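PDB 6A2A: sesquisabinene B synthase 2 from Santalum album, which probably cyclises farnesyl diphosphate to the sesquiterpene sesquisabinene B, with magnesium or manganese ions as cofactor. Local coordinates for residues 393-396 against 397-401. Sequence-based numbering, arbitrary orientation.
Sequences KEAK and WFHEG
The last two turns of helix 377-400, in the metal-binding domain of this terpene synthase, are held by four i-to-i+4 backbone hydrogen bonds. The first, from Trp-397 N to Lys-393 O, is 3.0 Å long and almost straight (N-H...O 178°); the last, from Glu-400 N to Lys-396 O, measures 2.8 Å. Gly-401 then leaves helical geometry with positive phi (67°). The Lys-393 chain crosses the indole of Trp-397, where CG makes a CH-pi contact, 4.0 Å from the centroid of the six-membered ring. Lys-393 O lies over the same face, toward the rim, 3.4 Å from Trp-397 CG. With CG anti to its carbonyl carbon (chi1 -65°), Trp-397 turns its indole back over the preceding turn. With an alanine in its place, the Lys-393 methylenes would probably lose their aromatic platform. Lys-396 and Glu-400 run side by side, forming a long salt bridge of 3.9 Å between NZ and OE2. Glu-394 is a magnesium ligand, without metal here; its side chain lies about 6 Å from those of fellow ligands Asp-316 and Asp-320. Its OE2 is hydrogen-bonded to Ser-416 OG on helix 406-416, where Lys-393 meets Asn-412 and Trp-397 reaches Glu-408.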
loop_
_atom_site.group_PDB
_atom_site.type_symbol
_atom_site.label_atom_id
_atom_site.label_comp_id
_atom_site.label_asym_id
_atom_site.label_seq_id
_atom_site.Cartn_x
_atom_site.Cartn_y
_atom_site.Cartn_z
ATOM N N LYS A 393 23.917 7.100 -21.955
ATOM C CA LYS A 393 24.695 8.070 -22.738
ATOM C C LYS A 393 25.727 8.770 -21.867
ATOM O O LYS A 393 26.888 8.899 -22.267
ATOM C CB LYS A 393 23.720 9.000 -23.457
ATOM C CG LYS A 393 24.360 10.029 -24.378
ATOM C CD LYS A 393 23.338 10.747 -25.242
ATOM C CE LYS A 393 23.500 10.472 -26.714
ATOM N NZ LYS A 393 22.288 10.868 -27.472
ATOM N N GLU A 394 25.330 9.285 -20.699
ATOM C CA GLU A 394 26.236 9.920 -19.808
ATOM C C GLU A 394 27.368 8.942 -19.440
ATOM O O GLU A 394 28.536 9.368 -19.402
ATOM C CB GLU A 394 25.536 10.408 -18.528
ATOM C CG GLU A 394 24.754 11.679 -18.782
ATOM C CD GLU A 394 23.988 12.264 -17.604
ATOM O OE1 GLU A 394 23.882 11.578 -16.563
ATOM O OE2 GLU A 394 23.456 13.385 -17.750
ATOM N N ALA A 395 27.035 7.683 -19.149
ATOM C CA ALA A 395 28.045 6.668 -18.724
ATOM C C ALA A 395 29.036 6.423 -19.859
ATOM O O ALA A 395 30.238 6.277 -19.599
ATOM C CB ALA A 395 27.377 5.359 -18.314
ATOM N N LYS A 396 28.536 6.360 -21.082
ATOM C CA LYS A 396 29.403 6.174 -22.279
ATOM C C LYS A 396 30.404 7.336 -22.385
ATOM O O LYS A 396 31.638 7.149 -22.425
ATOM C CB LYS A 396 28.511 6.010 -23.503
ATOM C CG LYS A 396 29.267 5.745 -24.796
ATOM C CD LYS A 396 28.381 5.250 -25.898
ATOM C CE LYS A 396 27.607 6.371 -26.555
ATOM N NZ LYS A 396 28.443 7.148 -27.504
ATOM N N TRP A 397 29.902 8.561 -22.308
ATOM C CA TRP A 397 30.807 9.728 -22.270
ATOM C C TRP A 397 31.862 9.646 -21.155
ATOM O O TRP A 397 33.047 9.973 -21.392
ATOM C CB TRP A 397 29.977 10.998 -22.152
ATOM C CG TRP A 397 29.097 11.274 -23.334
ATOM C CD1 TRP A 397 29.235 10.836 -24.619
ATOM C CD2 TRP A 397 28.015 12.228 -23.362
ATOM N NE1 TRP A 397 28.262 11.387 -25.416
ATOM C CE2 TRP A 397 27.516 12.270 -24.677
ATOM C CE3 TRP A 397 27.428 13.033 -22.397
ATOM C CZ2 TRP A 397 26.459 13.094 -25.052
ATOM C CZ3 TRP A 397 26.341 13.797 -22.743
ATOM C CH2 TRP A 397 25.873 13.843 -24.053
ATOM N N PHE A 398 31.464 9.289 -19.941
ATOM C CA PHE A 398 32.324 9.276 -18.781
ATOM C C PHE A 398 33.449 8.250 -18.994
ATOM O O PHE A 398 34.608 8.564 -18.697
ATOM C CB PHE A 398 31.516 8.917 -17.526
ATOM C CG PHE A 398 32.285 8.645 -16.248
ATOM C CD1 PHE A 398 33.004 9.647 -15.613
ATOM C CD2 PHE A 398 32.202 7.414 -15.621
ATOM C CE1 PHE A 398 33.647 9.413 -14.407
ATOM C CE2 PHE A 398 32.882 7.163 -14.431
ATOM C CZ PHE A 398 33.593 8.168 -13.821
ATOM N N HIS A 399 33.073 7.064 -19.495
ATOM C CA HIS A 399 34.018 5.940 -19.712
ATOM C C HIS A 399 34.902 6.159 -20.951
ATOM O O HIS A 399 36.021 5.644 -20.944
ATOM C CB HIS A 399 33.302 4.591 -19.855
ATOM C CG HIS A 399 32.651 4.123 -18.600
ATOM N ND1 HIS A 399 33.352 4.010 -17.395
ATOM C CD2 HIS A 399 31.376 3.721 -18.355
ATOM C CE1 HIS A 399 32.512 3.595 -16.461
ATOM N NE2 HIS A 399 31.302 3.403 -17.025
ATOM N N GLU A 400 34.417 6.853 -21.987
ATOM C CA GLU A 400 35.203 7.148 -23.198
ATOM C C GLU A 400 36.023 8.429 -23.036
ATOM O O GLU A 400 36.791 8.760 -23.926
ATOM C CB GLU A 400 34.343 7.463 -24.413
ATOM C CG GLU A 400 33.649 6.291 -25.056
ATOM C CD GLU A 400 32.643 6.787 -26.082
ATOM O OE1 GLU A 400 32.460 8.050 -26.178
ATOM O OE2 GLU A 400 32.043 5.932 -26.776
ATOM N N GLY A 401 35.851 9.157 -21.948
ATOM C CA GLY A 401 36.469 10.467 -21.762
ATOM C C GLY A 401 35.950 11.546 -22.715
ATOM O O GLY A 401 36.648 12.527 -22.949
#